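Local coordinates for molybdate-binding protein MolA (Haemophilus influenzae, PDB 3PSH) that captures molybdate, and also tungstate but not sulfate or phosphate, in the periplasm for low-affinity import by the ABC transporter MolBCA, at residues L24-T28 with F89-Y93; D6-R10 with V119-G123; Y136-L140 with P281-L286. Numbering follows the deposited sequence.

Interaction 1 of 3, residues L24-T28 with F89-Y93. With MOO (molybdate ion), chain B.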
# COMPACT_ATOMS: atom_id res chain seq x y z
N LEU A 24 -9.99 9.68 3.69
CA LEU A 24 -9.69 9.08 5.02
C LEU A 24 -8.94 7.74 4.97
O LEU A 24 -9.22 6.82 5.75
CB LEU A 24 -10.98 9.02 5.91
CG LEU A 24 -11.71 10.43 6.14
CD1 LEU A 24 -12.90 10.16 7.07
CD2 LEU A 24 -10.73 11.52 6.67
N GLN A 25 -8.10 7.60 3.97
CA GLN A 25 -7.34 6.35 3.74
C GLN A 25 -6.06 6.80 3.04
O GLN A 25 -6.14 7.51 2.01
CB GLN A 25 -8.16 5.41 2.85
CG GLN A 25 -7.52 3.96 2.85
CD GLN A 25 -7.73 3.19 1.61
OE1 GLN A 25 -8.25 2.03 1.68
NE2 GLN A 25 -7.44 3.76 0.46
N HIS A 26 -4.83 6.44 3.53
CA HIS A 26 -3.56 6.78 2.94
C HIS A 26 -3.31 6.15 1.57
O HIS A 26 -2.71 6.75 0.71
CB HIS A 26 -2.38 6.43 3.89
CG HIS A 26 -2.42 5.02 4.43
ND1 HIS A 26 -3.44 4.56 5.24
CD2 HIS A 26 -1.53 3.99 4.34
CE1 HIS A 26 -3.19 3.31 5.61
NE2 HIS A 26 -2.08 2.92 5.01
N GLN A 27 -3.87 4.96 1.36
CA GLN A 27 -3.65 4.28 0.07
C GLN A 27 -4.33 5.07 -1.04
O GLN A 27 -3.74 5.37 -2.10
CB GLN A 27 -4.15 2.85 0.03
CG GLN A 27 -3.26 2.08 1.07
CD GLN A 27 -3.92 1.88 2.38
OE1 GLN A 27 -4.80 2.62 2.82
NE2 GLN A 27 -3.46 0.80 3.07
N THR A 28 -5.60 5.40 -0.79
CA THR A 28 -6.28 6.21 -1.82
C THR A 28 -5.58 7.61 -1.93
O THR A 28 -5.46 8.12 -3.04
CB THR A 28 -7.71 6.46 -1.39
OG1 THR A 28 -8.47 5.25 -1.51
CG2 THR A 28 -8.34 7.57 -2.24
N PHE A 89 -13.80 9.49 0.87
CA PHE A 89 -13.27 8.14 0.63
C PHE A 89 -12.91 7.56 1.96
O PHE A 89 -12.31 8.24 2.75
CB PHE A 89 -11.96 8.19 -0.18
CG PHE A 89 -12.17 8.57 -1.62
CD1 PHE A 89 -12.30 7.56 -2.63
CD2 PHE A 89 -12.20 9.92 -1.98
CE1 PHE A 89 -12.50 7.96 -4.02
CE2 PHE A 89 -12.37 10.30 -3.34
CZ PHE A 89 -12.46 9.29 -4.33
N VAL A 90 -13.37 6.33 2.18
CA VAL A 90 -13.01 5.63 3.43
C VAL A 90 -12.32 4.32 3.05
O VAL A 90 -12.53 3.80 1.93
CB VAL A 90 -14.27 5.35 4.34
CG1 VAL A 90 -14.89 6.75 4.70
CG2 VAL A 90 -15.30 4.34 3.74
N THR A 91 -11.60 3.71 4.01
CA THR A 91 -11.05 2.34 3.81
C THR A 91 -12.20 1.30 3.89
O THR A 91 -13.19 1.45 4.62
CB THR A 91 -9.95 2.11 4.82
OG1 THR A 91 -9.11 1.00 4.42
CG2 THR A 91 -10.46 1.98 6.24
N ASN A 92 -11.96 0.15 3.24
CA ASN A 92 -12.94 -0.87 3.16
C ASN A 92 -13.39 -1.42 4.50
O ASN A 92 -14.51 -1.82 4.63
CB ASN A 92 -12.48 -2.01 2.26
CG ASN A 92 -11.17 -2.61 2.73
OD1 ASN A 92 -10.11 -1.90 2.79
ND2 ASN A 92 -11.25 -3.82 3.21
N TYR A 93 -12.53 -1.44 5.52
CA TYR A 93 -12.93 -1.98 6.79
C TYR A 93 -13.43 -0.89 7.74
O TYR A 93 -13.58 -1.12 8.98
CB TYR A 93 -11.71 -2.77 7.38
CG TYR A 93 -10.49 -1.92 7.71
CD1 TYR A 93 -10.41 -1.21 8.93
CD2 TYR A 93 -9.39 -1.89 6.86
CE1 TYR A 93 -9.29 -0.40 9.24
CE2 TYR A 93 -8.27 -1.07 7.16
CZ TYR A 93 -8.21 -0.37 8.36
OH TYR A 93 -7.12 0.36 8.70
MO MOO B . -1.09 -0.96 4.95
O1 MOO B . 0.20 -1.96 5.37
O2 MOO B . -2.54 -1.41 5.77
O3 MOO B . -1.39 -1.09 3.28
O4 MOO B . -0.56 0.63 5.18
O HOH W 1 -11.50 5.26 6.43
O HOH W 2 -6.41 1.56 4.76
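Phe89 contributes most to this buried contact, and it works with both backbone and ring. Its carbonyl O accepts a hydrogen bond from Leu24 N at 2.9 Å, and its ring receives Thr28 CG2 over one face in a CH-pi contact, 4.3 Å from the centroid. Beyond the Leu24 N donor a water takes over the connection, donating to Leu24 O (2.8 Å) and accepting from Thr91 N (2.9 Å). Gln25, the N-cap residue of helix 26-34, lays its CB 4.3 Å from Val90 C. A second water joins Gln27 OE1 (2.7 Å) to Thr91 OG1 (2.8 Å). At the start of the helix, His26 NE2 donates to molybdate O4 and Gln27 NE2 to O3, both at 2.8 Å; Tyr196, Arg243, Gly279 and Tyr280 also bind the ion. Adjacent parallel strands whose C-terminal ends lead into the ligand cleft are characteristic of the alpha/beta lobes of periplasmic binding proteins.

Interaction 2 of 3, residues D6-R10 with V119-G123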
# COMPACT_ATOMS: atom_id res chain seq x y z
N ASP A 6 -18.72 1.15 -5.52
CA ASP A 6 -17.43 1.19 -4.73
C ASP A 6 -16.99 -0.27 -4.39
O ASP A 6 -17.68 -1.25 -4.70
CB ASP A 6 -17.56 2.10 -3.50
CG ASP A 6 -18.23 1.45 -2.30
OD1 ASP A 6 -18.60 0.22 -2.29
OD2 ASP A 6 -18.37 2.18 -1.28
N GLN A 7 -15.87 -0.34 -3.68
CA GLN A 7 -15.24 -1.65 -3.42
C GLN A 7 -15.87 -2.44 -2.22
O GLN A 7 -15.37 -3.54 -1.76
CB GLN A 7 -13.72 -1.46 -3.40
CG GLN A 7 -13.22 -1.06 -4.77
CD GLN A 7 -11.70 -1.21 -4.89
OE1 GLN A 7 -10.99 -0.58 -4.16
NE2 GLN A 7 -11.23 -1.83 -5.95
N LEU A 8 -16.96 -1.91 -1.65
CA LEU A 8 -17.81 -2.69 -0.78
C LEU A 8 -19.10 -3.06 -1.59
O LEU A 8 -20.16 -3.50 -0.96
CB LEU A 8 -18.07 -1.86 0.50
CG LEU A 8 -16.96 -1.60 1.57
CD1 LEU A 8 -17.52 -0.88 2.73
CD2 LEU A 8 -16.42 -2.92 1.98
N ASP A 9 -19.05 -2.86 -2.92
CA ASP A 9 -20.23 -3.16 -3.83
C ASP A 9 -21.48 -2.28 -3.47
O ASP A 9 -22.66 -2.65 -3.73
CB ASP A 9 -20.55 -4.65 -3.76
CG ASP A 9 -19.40 -5.57 -4.39
OD1 ASP A 9 -18.50 -5.09 -5.11
OD2 ASP A 9 -19.49 -6.79 -4.09
N ARG A 10 -21.16 -1.12 -2.92
CA ARG A 10 -22.19 -0.11 -2.66
C ARG A 10 -22.39 0.76 -3.86
O ARG A 10 -21.42 1.26 -4.46
CB ARG A 10 -21.77 0.75 -1.48
CG ARG A 10 -21.65 -0.08 -0.19
CD ARG A 10 -20.87 0.73 0.88
NE ARG A 10 -21.65 1.89 1.37
CZ ARG A 10 -21.39 3.17 1.06
NH1 ARG A 10 -20.44 3.51 0.19
NH2 ARG A 10 -22.21 4.11 1.59
N VAL A 119 -16.73 -11.62 -2.01
CA VAL A 119 -17.67 -10.63 -1.45
C VAL A 119 -17.87 -10.55 0.04
O VAL A 119 -17.95 -9.43 0.59
CB VAL A 119 -19.07 -10.77 -2.06
CG1 VAL A 119 -19.36 -9.67 -3.06
CG2 VAL A 119 -19.33 -12.22 -2.64
N GLY A 120 -17.97 -11.71 0.73
CA GLY A 120 -18.14 -11.68 2.19
C GLY A 120 -16.98 -11.11 2.98
O GLY A 120 -17.14 -10.71 4.12
N GLU A 121 -15.80 -11.05 2.32
CA GLU A 121 -14.51 -10.60 2.91
C GLU A 121 -14.19 -9.15 2.62
O GLU A 121 -13.23 -8.63 3.19
CB GLU A 121 -13.37 -11.50 2.34
CG GLU A 121 -13.64 -12.95 2.77
CD GLU A 121 -13.44 -13.11 4.28
OE1 GLU A 121 -12.31 -12.89 4.80
OE2 GLU A 121 -14.42 -13.45 5.02
N LYS A 122 -14.98 -8.52 1.75
CA LYS A 122 -14.67 -7.18 1.23
C LYS A 122 -14.52 -6.15 2.38
O LYS A 122 -13.69 -5.21 2.28
CB LYS A 122 -15.72 -6.82 0.13
CG LYS A 122 -15.18 -6.96 -1.36
CD LYS A 122 -16.32 -6.67 -2.38
CE LYS A 122 -16.07 -7.36 -3.72
NZ LYS A 122 -15.83 -6.43 -4.87
N GLY A 123 -15.30 -6.30 3.46
CA GLY A 123 -15.28 -5.39 4.59
C GLY A 123 -14.35 -5.69 5.74
O GLY A 123 -14.32 -4.97 6.71
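Residues 6-9 form a type I beta turn, closed by Asp9 N donating to Asp6 O at 2.8 Å, and Asp6 N donates to Arg10 O at 2.9 Å, closing the base of the loop. Across the contact, residues 119-122 curl through helical backbone angles without regular helical bonding; the backbones come nearest at Leu8 and Lys122, with CA atoms 5.8 Å apart. Asp6 stabilises the turn: its OD1 accepts from Leu8 N (2.8 Å), an Asx turn, and from Arg10 N (3.0 Å), while OD2 forms a salt bridge with Arg10 NH1 (2.9 Å). The turn connects strands 2-5 and 11-14 and meets the loop after strand 109-112, an outermost strand of the four-stranded parallel sheet, whose Ala111 is backbone-bonded to Gln7; the contact joins surface loops of the N-terminal lobe. Lys122 is the main bridging side chain: CD lies 3.3 Å from Gln7 O, and NZ reaches Asp9 OD1 at 3.0 Å in a salt bridge. Leu8 CD2 packs on backbone, 3.6 Å from Lys122 O and 3.8 Å from Gly123 CA. Gln7 carries its amide away from residues 119-123: OE1 accepts from Ser113 N and Leu114 N, NE2 donates to Gly139 O and Gln142 OE1.

Interaction 3 of 3, residues Y136-L140 with P281-L286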
# COMPACT_ATOMS: atom_id res chain seq x y z
N TYR A 136 -5.84 -8.97 -5.54
CA TYR A 136 -5.07 -7.69 -5.48
C TYR A 136 -4.70 -7.07 -6.83
O TYR A 136 -4.65 -5.81 -7.04
CB TYR A 136 -3.82 -7.78 -4.53
CG TYR A 136 -4.26 -7.89 -3.04
CD1 TYR A 136 -4.96 -6.79 -2.46
CD2 TYR A 136 -3.95 -9.01 -2.21
CE1 TYR A 136 -5.34 -6.85 -1.08
CE2 TYR A 136 -4.33 -9.04 -0.84
CZ TYR A 136 -5.00 -7.93 -0.32
OH TYR A 136 -5.43 -7.96 0.97
N ASN A 137 -4.37 -7.93 -7.82
CA ASN A 137 -4.15 -7.40 -9.15
C ASN A 137 -5.40 -6.65 -9.72
O ASN A 137 -5.36 -5.51 -10.15
CB ASN A 137 -3.78 -8.51 -10.09
CG ASN A 137 -2.36 -9.05 -9.80
OD1 ASN A 137 -1.59 -8.36 -9.13
ND2 ASN A 137 -2.02 -10.25 -10.32
N ASP A 138 -6.50 -7.39 -9.71
CA ASP A 138 -7.73 -6.82 -10.26
C ASP A 138 -8.25 -5.68 -9.38
O ASP A 138 -8.80 -4.73 -9.86
CB ASP A 138 -8.79 -7.90 -10.30
CG ASP A 138 -8.55 -8.96 -11.42
OD1 ASP A 138 -7.63 -8.73 -12.25
OD2 ASP A 138 -9.32 -9.97 -11.42
N GLY A 139 -7.93 -5.73 -8.11
CA GLY A 139 -8.50 -4.75 -7.12
C GLY A 139 -7.72 -3.44 -7.23
O GLY A 139 -8.35 -2.35 -7.07
N LEU A 140 -6.40 -3.50 -7.55
CA LEU A 140 -5.60 -2.32 -7.67
C LEU A 140 -6.05 -1.64 -8.92
O LEU A 140 -6.33 -0.46 -8.91
CB LEU A 140 -4.10 -2.72 -7.80
CG LEU A 140 -3.20 -1.51 -8.02
CD1 LEU A 140 -3.27 -0.44 -6.97
CD2 LEU A 140 -1.76 -2.09 -8.02
N PRO A 281 -1.79 -3.22 -2.10
CA PRO A 281 -0.90 -2.99 -3.22
C PRO A 281 -0.95 -1.48 -3.60
O PRO A 281 -2.05 -0.87 -3.60
CB PRO A 281 -1.53 -3.81 -4.30
CG PRO A 281 -3.12 -3.73 -4.06
CD PRO A 281 -3.08 -3.88 -2.53
N MET A 282 0.19 -0.94 -4.06
CA MET A 282 0.26 0.43 -4.53
C MET A 282 1.01 0.36 -5.82
O MET A 282 1.88 -0.52 -5.98
CB MET A 282 1.05 1.33 -3.53
CG MET A 282 0.59 1.41 -2.08
SD MET A 282 -0.65 2.77 -1.75
CE MET A 282 -1.87 2.52 -3.03
N PRO A 283 0.61 1.21 -6.79
CA PRO A 283 1.12 1.02 -8.13
C PRO A 283 2.63 1.08 -8.17
O PRO A 283 3.22 0.33 -8.97
CB PRO A 283 0.52 2.19 -8.94
CG PRO A 283 -0.04 3.23 -7.83
CD PRO A 283 -0.35 2.35 -6.64
N GLU A 284 3.24 1.99 -7.43
CA GLU A 284 4.74 2.05 -7.42
C GLU A 284 5.40 0.87 -6.80
O GLU A 284 6.57 0.59 -7.12
CB GLU A 284 5.27 3.36 -6.76
CG GLU A 284 5.02 3.49 -5.24
CD GLU A 284 3.64 3.93 -4.77
OE1 GLU A 284 2.68 3.87 -5.58
OE2 GLU A 284 3.54 4.34 -3.59
N ALA A 285 4.69 0.22 -5.89
CA ALA A 285 5.24 -1.00 -5.20
C ALA A 285 5.35 -2.11 -6.21
O ALA A 285 6.37 -2.79 -6.20
CB ALA A 285 4.37 -1.41 -4.09
N LEU A 286 4.33 -2.30 -7.07
CA LEU A 286 4.46 -3.30 -8.21
C LEU A 286 5.56 -2.90 -9.16
O LEU A 286 6.56 -3.64 -9.38
CB LEU A 286 3.12 -3.45 -9.01
CG LEU A 286 2.17 -4.33 -8.15
CD1 LEU A 286 1.57 -3.78 -6.81
CD2 LEU A 286 0.99 -4.80 -9.08
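Apolar packing carries this contact, in which one turn of helix 132-151 meets the approach to helix 283-297 and its first turn. Helix 132-151 lies in the chain between the two parallel sheets, as the single long helix joining the two lobes does in this family of binding proteins, so the contact sets that interlobe helix against the start of helix 283-297. Leu140 and Pro281 bury the most surface and define the closest backbone approach, 6.5 Å between their CA atoms. Leu140 CB lies 4.0 Å from Pro281 CG, and the leucine's branched end extends past the proline to the start of helix 283-297: CD1 comes within 4.1 Å of Pro283 CD, and CD2 within 3.9 Å of Leu286 CD1. One turn earlier, Tyr136 CD1 rests 3.5 Å from Pro281 CD, so side chains four residues apart on one helix both bear on the same proline ring. Helix 201-208 adds to the apolar surroundings through Tyr201, which touches Pro281 and Leu286.

Polar groups are linked to other parts of the chain. Tyr136 OH is hydrogen-bonded to Gly199 O, and Asn137 OD1 to Arg168 NH1.

No hydrogen bond crosses the interface, and Pro281 O, 3.6 Å from Leu140 CD1, is buried without a polar partner. The fit therefore depends on shape and exclusion of water, directly after the molybdate-binding residue Tyr280.

In the fold
From the N terminus, the turn at 6-10 waits until 119-123 to close interaction 2. Within that long loop lies interaction 1, which joins 24-28 to 89-93 across neighbouring strands of the first parallel sheet. The two touch through Asn92 ND2, probably hydrogen-bonded to Lys122 O. Interaction 3 opens only afterwards: residues 136-140 close a further loop with 281-286, spanning the second parallel sheet and returning the chain to the long helix 132-151. Gln7 NE2, probably hydrogen-bonded to Gly139 O, connects interactions 2 and 3, while Met282 CE packs on Gln27 O of interaction 1. Interaction 1 holds two molybdate-binding residues and interaction 3 directly follows another, while interaction 2 ties surface loops of the N-terminal lobe.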